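Local atomic coordinates of lactococcal prophage ps3 protein 05 (Staphylococcus epidermidis ATCC 12228, PDB entry 3G8W), a protein that probably transfers an acetyl group from acetyl-coenzyme A to an acceptor substrate, as a member of the GNAT acetyltransferase family. Residues N13-Y18 with D42-I47; C70-M75 with Q113-L118; H105-A110 with Y162-S167. All coordinates share one frame; numbering follows the deposited sequence.

In the fold
The three contacts sample both faces of the mixed GNAT sheet. Contact 1 joins helices 15-24 and 41-48 on one face. Contacts 2 and 3 lie on the other, beneath and beside helix 96-112, their centres 9 Å apart. Leu118 N is 2.7 Å from Tyr162 O, and Glu116 O is 2.9 Å from Thr164 N, probable backbone hydrogen bonds that join strands 117-123 and 153-163 and continue just past their ends. Acetyl-coenzyme A typically binds GNAT enzymes where the parallel strands, here 83-91 and 117-123, splay apart; contact 2 reaches across the first. Contact 1 is centred 19 Å from contact 2, and a bound cyclohexylaminoethane sulfonate, probably from crystallisation, lies about 6 Å from its Leu44 side chain.

Contact 1: N13-Y18 with D42-I47; sequences NDLDSY and DRLKTI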
loop_
_atom_site.group_PDB
_atom_site.type_symbol
_atom_site.label_atom_id
_atom_site.label_comp_id
_atom_site.label_asym_id
_atom_site.label_seq_id
_atom_site.Cartn_x
_atom_site.Cartn_y
_atom_site.Cartn_z
ATOM N N ASN B 13 3.335 22.000 12.956
ATOM C CA ASN B 13 3.403 22.733 14.228
ATOM C C ASN B 13 3.244 21.825 15.441
ATOM O O ASN B 13 3.264 22.290 16.572
ATOM C CB ASN B 13 2.298 23.785 14.300
ATOM C CG ASN B 13 2.757 25.140 13.851
ATOM O OD1 ASN B 13 2.592 25.509 12.688
ATOM N ND2 ASN B 13 3.339 25.897 14.769
ATOM N N ASP B 14 3.066 20.538 15.208
ATOM C CA ASP B 14 2.790 19.628 16.297
ATOM C C ASP B 14 3.854 18.544 16.410
ATOM O O ASP B 14 3.737 17.629 17.226
ATOM C CB ASP B 14 1.384 19.028 16.129
ATOM C CG ASP B 14 0.285 20.095 16.162
ATOM O OD1 ASP B 14 0.219 20.883 17.140
ATOM O OD2 ASP B 14 -0.518 20.139 15.203
ATOM N N LEU B 15 4.903 18.663 15.603
ATOM C CA LEU B 15 5.961 17.673 15.616
ATOM C C LEU B 15 6.409 17.381 17.046
ATOM O O LEU B 15 6.520 16.219 17.430
ATOM C CB LEU B 15 7.134 18.113 14.747
ATOM C CG LEU B 15 8.291 17.120 14.595
ATOM C CD1 LEU B 15 7.814 15.796 14.045
ATOM C CD2 LEU B 15 9.394 17.701 13.708
ATOM N N ASP B 16 6.631 18.437 17.830
ATOM C CA ASP B 16 7.017 18.305 19.237
ATOM C C ASP B 16 6.074 17.367 19.999
ATOM O O ASP B 16 6.481 16.280 20.432
ATOM C CB ASP B 16 7.082 19.682 19.918
ATOM C CG ASP B 16 8.146 20.598 19.306
ATOM O OD1 ASP B 16 8.633 20.269 18.198
ATOM O OD2 ASP B 16 8.492 21.649 19.926
ATOM N N SER B 17 4.812 17.781 20.131
ATOM C CA SER B 17 3.795 17.019 20.850
ATOM C C SER B 17 3.757 15.585 20.383
ATOM O O SER B 17 3.487 14.685 21.172
ATOM C CB SER B 17 2.413 17.626 20.634
ATOM O OG SER B 17 2.414 19.002 20.936
ATOM N N TYR B 18 4.033 15.380 19.097
ATOM C CA TYR B 18 3.828 14.089 18.456
ATOM C C TYR B 18 4.921 13.075 18.780
ATOM O O TYR B 18 4.672 11.876 18.728
ATOM C CB TYR B 18 3.654 14.264 16.942
ATOM C CG TYR B 18 3.180 13.023 16.223
ATOM C CD1 TYR B 18 1.841 12.661 16.231
ATOM C CD2 TYR B 18 4.076 12.217 15.529
ATOM C CE1 TYR B 18 1.415 11.530 15.579
ATOM C CE2 TYR B 18 3.655 11.084 14.868
ATOM C CZ TYR B 18 2.328 10.740 14.899
ATOM O OH TYR B 18 1.907 9.599 14.245
ATOM N N ASP B 42 12.158 12.882 8.924
ATOM C CA ASP B 42 11.860 13.376 7.586
ATOM C C ASP B 42 10.437 12.987 7.171
ATOM O O ASP B 42 9.598 13.870 6.961
ATOM C CB ASP B 42 12.887 12.846 6.576
ATOM C CG ASP B 42 14.269 12.634 7.194
ATOM O OD1 ASP B 42 15.216 13.398 6.865
ATOM O OD2 ASP B 42 14.397 11.699 8.022
ATOM N N ARG B 43 10.169 11.676 7.087
ATOM C CA ARG B 43 8.863 11.146 6.678
ATOM C C ARG B 43 7.751 11.778 7.499
ATOM O O ARG B 43 6.633 11.982 7.020
ATOM C CB ARG B 43 8.824 9.611 6.840
ATOM C CG ARG B 43 7.882 8.825 5.878
ATOM C CD ARG B 43 8.246 9.004 4.368
ATOM N NE ARG B 43 9.566 9.630 4.161
ATOM C CZ ARG B 43 10.030 10.117 3.002
ATOM N NH1 ARG B 43 11.242 10.668 2.952
ATOM N NH2 ARG B 43 9.294 10.055 1.895
ATOM N N LEU B 44 8.087 12.102 8.742
ATOM C CA LEU B 44 7.133 12.631 9.688
ATOM C C LEU B 44 6.755 14.043 9.293
ATOM O O LEU B 44 5.578 14.365 9.125
ATOM C CB LEU B 44 7.754 12.624 11.079
ATOM C CG LEU B 44 6.947 11.886 12.141
ATOM C CD1 LEU B 44 7.072 10.372 11.965
ATOM C CD2 LEU B 44 7.431 12.307 13.503
ATOM N N LYS B 45 7.783 14.869 9.134
ATOM C CA LYS B 45 7.633 16.259 8.715
ATOM C C LYS B 45 6.900 16.288 7.373
ATOM O O LYS B 45 6.020 17.126 7.147
ATOM C CB LYS B 45 9.008 16.916 8.618
ATOM C CG LYS B 45 9.164 18.176 9.450
ATOM C CD LYS B 45 10.623 18.374 9.833
ATOM C CE LYS B 45 10.805 19.574 10.737
ATOM N NZ LYS B 45 12.216 19.713 11.179
ATOM N N THR B 46 7.262 15.343 6.506
ATOM C CA THR B 46 6.552 15.097 5.261
ATOM C C THR B 46 5.059 14.908 5.543
ATOM O O THR B 46 4.243 15.713 5.090
ATOM C CB THR B 46 7.117 13.842 4.526
ATOM O OG1 THR B 46 8.534 13.967 4.353
ATOM C CG2 THR B 46 6.464 13.652 3.169
ATOM N N ILE B 47 4.719 13.872 6.317
ATOM C CA ILE B 47 3.327 13.526 6.582
ATOM C C ILE B 47 2.575 14.705 7.194
ATOM O O ILE B 47 1.451 15.011 6.796
ATOM C CB ILE B 47 3.203 12.269 7.475
ATOM C CG1 ILE B 47 3.927 11.072 6.842
ATOM C CG2 ILE B 47 1.733 11.910 7.704
ATOM C CD1 ILE B 47 4.193 9.903 7.799
#
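The methyl CD2 of Leu44 points into the angle between two side chains of the facing helix, Leu15 and Tyr18. Leu44 CD2 lies 3.6 Å from Leu15 CD1 and 3.9 Å from Tyr18 CD2. Against the tyrosine it comes to the ring edge, close to the ring plane. Tyr18 has CG anti to the backbone N (chi1 -169°), which carries the ring out from its own helix toward Leu44. Leu15 is set the same way, with chi1 at -176°, and forks over the interface: CD1 serves Leu44, while Leu15 CD2 turns to the aliphatic part of Lys45, 3.8 Å from Lys45 CE. These helices, 15-24 and 41-48, belong to the N-terminal half of the GNAT domain and cover one face of the sheet, where Tyr18 also rests on Ile57 and Thr69. The interface between them is small, 185 Å² summed over both segments, and no hydrogen bond crosses it. Lys45 marks its exposed margin; its extended chain runs at roughly a right angle to Leu15, offering methylene carbons to the leucine. Nearer the sheet, Leu44 and Tyr18 are both buried.

Contact 2: C70-M75 with Q113-L118; sequences CTLKQM and QNIETL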
loop_
_atom_site.group_PDB
_atom_site.type_symbol
_atom_site.label_atom_id
_atom_site.label_comp_id
_atom_site.label_asym_id
_atom_site.label_seq_id
_atom_site.Cartn_x
_atom_site.Cartn_y
_atom_site.Cartn_z
ATOM N N CYS B 70 -3.928 9.468 15.265
ATOM C CA CYS B 70 -4.109 8.425 14.274
ATOM C C CYS B 70 -3.864 8.945 12.873
ATOM O O CYS B 70 -4.272 10.056 12.561
ATOM C CB CYS B 70 -5.513 7.875 14.377
ATOM S SG CYS B 70 -5.688 6.377 13.462
ATOM N N THR B 71 -3.203 8.157 12.027
ATOM C CA THR B 71 -2.961 8.574 10.639
ATOM C C THR B 71 -3.998 8.066 9.649
ATOM O O THR B 71 -4.372 6.906 9.669
ATOM C CB THR B 71 -1.576 8.142 10.127
ATOM O OG1 THR B 71 -0.575 8.916 10.778
ATOM C CG2 THR B 71 -1.449 8.390 8.645
ATOM N N LEU B 72 -4.440 8.950 8.765
ATOM C CA LEU B 72 -5.208 8.533 7.604
ATOM C C LEU B 72 -4.354 8.675 6.356
ATOM O O LEU B 72 -3.911 9.789 5.999
ATOM C CB LEU B 72 -6.503 9.337 7.473
ATOM C CG LEU B 72 -7.536 8.679 6.559
ATOM C CD1 LEU B 72 -7.770 7.221 6.946
ATOM C CD2 LEU B 72 -8.843 9.457 6.569
ATOM N N LYS B 73 -4.108 7.544 5.710
ATOM C CA LYS B 73 -3.330 7.527 4.475
ATOM C C LYS B 73 -4.248 7.082 3.357
ATOM O O LYS B 73 -4.619 5.921 3.264
ATOM C CB LYS B 73 -2.103 6.606 4.605
ATOM C CG LYS B 73 -0.993 6.861 3.592
ATOM C CD LYS B 73 -1.228 6.188 2.218
ATOM C CE LYS B 73 -0.336 6.864 1.118
ATOM N NZ LYS B 73 -0.636 6.475 -0.318
ATOM N N GLN B 74 -4.664 8.031 2.543
ATOM C CA GLN B 74 -5.498 7.736 1.396
ATOM C C GLN B 74 -4.581 7.302 0.244
ATOM O O GLN B 74 -3.446 7.748 0.152
ATOM C CB GLN B 74 -6.322 8.960 1.042
ATOM C CG GLN B 74 -7.402 8.697 0.054
ATOM C CD GLN B 74 -8.076 9.961 -0.409
ATOM O OE1 GLN B 74 -7.767 11.059 0.060
ATOM N NE2 GLN B 74 -9.005 9.821 -1.335
HETATM N N MSE B 75 -5.047 6.411 -0.616
HETATM C CA MSE B 75 -4.148 5.809 -1.587
HETATM C C MSE B 75 -4.176 6.690 -2.771
HETATM O O MSE B 75 -5.073 6.546 -3.593
HETATM C CB MSE B 75 -4.650 4.444 -2.049
HETATM C CG MSE B 75 -5.407 3.678 -1.036
HETATM SE SE MSE B 75 -4.289 2.227 -0.529
HETATM C CE MSE B 75 -4.837 0.827 -1.785
ATOM N N GLN B 113 -14.358 13.234 2.268
ATOM C CA GLN B 113 -13.417 13.205 1.161
ATOM C C GLN B 113 -13.832 12.181 0.136
ATOM O O GLN B 113 -13.060 11.868 -0.767
ATOM C CB GLN B 113 -12.024 12.837 1.659
ATOM C CG GLN B 113 -11.489 13.737 2.743
ATOM C CD GLN B 113 -11.359 15.164 2.282
ATOM O OE1 GLN B 113 -10.800 15.440 1.212
ATOM N NE2 GLN B 113 -11.872 16.086 3.085
ATOM N N ASN B 114 -15.040 11.643 0.284
ATOM C CA ASN B 114 -15.530 10.552 -0.567
ATOM C C ASN B 114 -14.714 9.242 -0.519
ATOM O O ASN B 114 -14.805 8.407 -1.418
ATOM C CB ASN B 114 -15.680 11.027 -2.010
ATOM C CG ASN B 114 -16.516 12.271 -2.122
ATOM O OD1 ASN B 114 -17.593 12.367 -1.527
ATOM N ND2 ASN B 114 -16.016 13.247 -2.875
ATOM N N ILE B 115 -13.922 9.065 0.530
ATOM C CA ILE B 115 -13.282 7.789 0.765
ATOM C C ILE B 115 -14.351 6.752 1.116
ATOM O O ILE B 115 -15.066 6.889 2.097
ATOM C CB ILE B 115 -12.179 7.912 1.846
ATOM C CG1 ILE B 115 -11.053 8.832 1.318
ATOM C CG2 ILE B 115 -11.675 6.517 2.294
ATOM C CD1 ILE B 115 -10.196 9.559 2.390
ATOM N N GLU B 116 -14.468 5.736 0.279
ATOM C CA GLU B 116 -15.500 4.728 0.426
ATOM C C GLU B 116 -15.197 3.642 1.427
ATOM O O GLU B 116 -16.108 3.106 2.058
ATOM C CB GLU B 116 -15.780 4.092 -0.919
ATOM C CG GLU B 116 -17.084 4.496 -1.488
ATOM C CD GLU B 116 -16.990 4.762 -2.946
ATOM O OE1 GLU B 116 -16.836 3.795 -3.719
ATOM O OE2 GLU B 116 -17.059 5.946 -3.325
ATOM N N THR B 117 -13.930 3.266 1.556
ATOM C CA THR B 117 -13.626 2.214 2.485
ATOM C C THR B 117 -12.343 2.465 3.297
ATOM O O THR B 117 -11.380 3.049 2.794
ATOM C CB THR B 117 -13.660 0.809 1.800
ATOM O OG1 THR B 117 -12.381 0.460 1.281
ATOM C CG2 THR B 117 -14.730 0.710 0.695
ATOM N N LEU B 118 -12.354 2.032 4.561
ATOM C CA LEU B 118 -11.188 2.140 5.435
ATOM C C LEU B 118 -10.657 0.764 5.772
ATOM O O LEU B 118 -11.443 -0.163 6.028
ATOM C CB LEU B 118 -11.524 2.875 6.726
ATOM C CG LEU B 118 -11.959 4.333 6.557
ATOM C CD1 LEU B 118 -12.336 4.958 7.904
ATOM C CD2 LEU B 118 -10.908 5.173 5.858
#
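Gln74 lays its side-chain amide flat against Ile115, the closest part of this contact. Both CG1 and CD1 of the isoleucine sit over the same face of the amide: Ile115 CD1 is 3.5 Å from Gln74 CD, and Ile115 CG1 is 3.5 Å from Gln74 NE2. The glutamine reaches this far because CG is anti to the backbone N (chi1 -169°) and the chain continues extended beyond it. The amide keeps a polar partner as well, since NE2 donates a hydrogen bond to Cys81 O, which helps fix the rotation of the group. The two segments are not adjacent in the sheet. Strand 83-91 runs between strands 65-74 and 117-123, and the side chains meet across it, with Ile115 also resting on Ala84 and Leu72 on Leu86. Residues 113-116 connect helix 96-112 to strand 117-123 in a beta-alpha-beta unit, and Asn114, at positive phi, is the C-prime residue of the Schellman motif that ends the helix. Leu72 CD2 meets Ile115 CD1 only loosely, at 4.4 Å, while Leu72 CD1 packs 3.9 Å from Leu118 CD2, and these two leucines cross at about a right angle under helix 96-112. The outer loop contrasts with this packed interior: Asn114 is exposed, and Glu116, partly exposed, forms a salt bridge through OE2 with Lys149 of the second subunit.

Contact 3: H105-A110 with Y162-S167; sequences HIIQYA and YSTTES
Helix 96-112, which joins the parallel strands 83-91 and 117-123 of the GNAT sheet, packs here against the end of strand 153-163 and the C-terminal tail that follows it. Ile107 carries the helix side of the contact, and its two terminal carbons take different roles. Ile107 CD1 lies over one face of the Tyr162 ring in a CH-pi contact, 4.1 Å from the ring centroid and 21° off the ring normal. It is displaced toward the rim, with Tyr162 CZ 3.9 Å from Ile107 CD1. The branch methyl Ile107 CG2 meets the same side chain at Tyr162 CE2, also at 3.9 Å, and then bridges to Thr164, whose CG2 lies 4.1 Å away from Ile107 CG2. The chi1 of -68° sets CG1 beside the backbone N and CG2 anti to it, a rotation that presents both branches to the tyrosine. The isoleucine and tyrosine side chains cross at about a right angle. The methyl of Thr164 lies in the plane of the Tyr162 ring, at its edge. Ala110, one turn on, points the same way without touching the threonine; with Ile107 it rests on Leu118, which places the contact above the junction of strands 117-123 and 153-163. The hydroxyl of the buried Thr164 is satisfied by a hydrogen bond with Ile115 O, while its methyl faces the helix. The chain leaves the sheet just here. An ST turn marks the departure: Ser163 OG accepts from Thr165 N at 3.2 Å, with an N-H...O angle of 167°, and lies 3.0 Å from its other hydrogen-bond partner, Thr165 OG1.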
loop_
_atom_site.group_PDB
_atom_site.type_symbol
_atom_site.label_atom_id
_atom_site.label_comp_id
_atom_site.label_asym_id
_atom_site.label_seq_id
_atom_site.Cartn_x
_atom_site.Cartn_y
_atom_site.Cartn_z
ATOM N N HIS B 105 -14.163 10.802 14.410
ATOM C CA HIS B 105 -13.859 12.046 13.704
ATOM C C HIS B 105 -13.255 11.650 12.368
ATOM O O HIS B 105 -13.648 12.161 11.310
ATOM C CB HIS B 105 -12.862 12.898 14.506
ATOM C CG HIS B 105 -12.601 14.259 13.930
ATOM N ND1 HIS B 105 -11.848 14.461 12.789
ATOM C CD2 HIS B 105 -12.960 15.493 14.359
ATOM C CE1 HIS B 105 -11.778 15.755 12.524
ATOM N NE2 HIS B 105 -12.438 16.402 13.466
ATOM N N ILE B 106 -12.319 10.702 12.421
ATOM C CA ILE B 106 -11.587 10.305 11.232
ATOM C C ILE B 106 -12.533 9.674 10.229
ATOM O O ILE B 106 -12.370 9.865 9.037
ATOM C CB ILE B 106 -10.383 9.396 11.546
ATOM C CG1 ILE B 106 -9.341 10.157 12.390
ATOM C CG2 ILE B 106 -9.772 8.876 10.260
ATOM C CD1 ILE B 106 -8.063 9.356 12.668
ATOM N N ILE B 107 -13.543 8.963 10.709
ATOM C CA ILE B 107 -14.533 8.412 9.798
ATOM C C ILE B 107 -15.317 9.529 9.116
ATOM O O ILE B 107 -15.502 9.506 7.892
ATOM C CB ILE B 107 -15.468 7.400 10.477
ATOM C CG1 ILE B 107 -14.675 6.145 10.859
ATOM C CG2 ILE B 107 -16.580 7.010 9.534
ATOM C CD1 ILE B 107 -15.481 5.102 11.597
ATOM N N GLN B 108 -15.734 10.527 9.890
ATOM C CA GLN B 108 -16.509 11.617 9.324
ATOM C C GLN B 108 -15.723 12.357 8.252
ATOM O O GLN B 108 -16.283 12.742 7.228
ATOM C CB GLN B 108 -17.004 12.584 10.399
ATOM C CG GLN B 108 -18.237 13.414 9.970
ATOM C CD GLN B 108 -19.421 12.535 9.529
ATOM O OE1 GLN B 108 -19.532 11.364 9.921
ATOM N NE2 GLN B 108 -20.302 13.097 8.710
ATOM N N TYR B 109 -14.430 12.545 8.496
ATOM C CA TYR B 109 -13.551 13.176 7.535
ATOM C C TYR B 109 -13.454 12.344 6.241
ATOM O O TYR B 109 -13.516 12.898 5.126
ATOM C CB TYR B 109 -12.170 13.361 8.143
ATOM C CG TYR B 109 -11.165 13.887 7.147
ATOM C CD1 TYR B 109 -10.324 13.014 6.435
ATOM C CD2 TYR B 109 -11.065 15.270 6.892
ATOM C CE1 TYR B 109 -9.399 13.506 5.516
ATOM C CE2 TYR B 109 -10.149 15.771 5.975
ATOM C CZ TYR B 109 -9.321 14.890 5.298
ATOM O OH TYR B 109 -8.420 15.397 4.399
ATOM N N ALA B 110 -13.294 11.022 6.407
ATOM C CA ALA B 110 -13.204 10.085 5.282
ATOM C C ALA B 110 -14.401 10.265 4.359
ATOM O O ALA B 110 -14.219 10.556 3.169
ATOM C CB ALA B 110 -13.109 8.640 5.759
ATOM N N TYR B 162 -13.701 -1.315 7.037
ATOM C CA TYR B 162 -14.919 -0.608 7.359
ATOM C C TYR B 162 -15.356 0.097 6.090
ATOM O O TYR B 162 -14.544 0.677 5.381
ATOM C CB TYR B 162 -14.656 0.370 8.499
ATOM C CG TYR B 162 -15.821 1.253 8.880
ATOM C CD1 TYR B 162 -16.679 0.901 9.915
ATOM C CD2 TYR B 162 -16.049 2.456 8.218
ATOM C CE1 TYR B 162 -17.738 1.720 10.272
ATOM C CE2 TYR B 162 -17.105 3.272 8.553
ATOM C CZ TYR B 162 -17.944 2.908 9.586
ATOM O OH TYR B 162 -18.988 3.749 9.922
ATOM N N SER B 163 -16.643 0.013 5.793
ATOM C CA SER B 163 -17.206 0.716 4.662
ATOM C C SER B 163 -17.976 1.974 5.096
ATOM O O SER B 163 -18.794 1.935 6.011
ATOM C CB SER B 163 -18.113 -0.209 3.888
ATOM O OG SER B 163 -19.134 0.562 3.301
ATOM N N THR B 164 -17.721 3.094 4.434
ATOM C CA THR B 164 -18.373 4.324 4.837
ATOM C C THR B 164 -19.608 4.632 4.003
ATOM O O THR B 164 -20.020 5.783 3.933
ATOM C CB THR B 164 -17.417 5.524 4.781
ATOM O OG1 THR B 164 -16.837 5.601 3.476
ATOM C CG2 THR B 164 -16.322 5.395 5.825
ATOM N N THR B 165 -20.199 3.608 3.387
ATOM C CA THR B 165 -21.395 3.770 2.532
ATOM C C THR B 165 -22.573 2.961 3.090
ATOM O O THR B 165 -22.358 1.851 3.610
ATOM C CB THR B 165 -21.109 3.311 1.071
ATOM O OG1 THR B 165 -20.492 2.013 1.089
ATOM C CG2 THR B 165 -20.178 4.300 0.361
ATOM N N GLU B 166 -23.801 3.496 2.979
ATOM C CA GLU B 166 -25.025 2.854 3.564
ATOM C C GLU B 166 -25.407 1.465 2.961
ATOM O O GLU B 166 -26.553 1.015 3.112
ATOM C CB GLU B 166 -26.239 3.835 3.579
ATOM C CG GLU B 166 -27.620 3.182 3.919
ATOM C CD GLU B 166 -28.800 4.174 4.047
ATOM O OE1 GLU B 166 -29.795 4.041 3.287
ATOM O OE2 GLU B 166 -28.752 5.072 4.922
ATOM N N SER B 167 -24.432 0.797 2.323
ATOM C CA SER B 167 -24.581 -0.501 1.603
ATOM C C SER B 167 -25.733 -1.442 2.033
ATOM O O SER B 167 -26.876 -1.310 1.549
ATOM C CB SER B 167 -23.240 -1.261 1.588
ATOM O OG SER B 167 -22.439 -0.891 0.473
#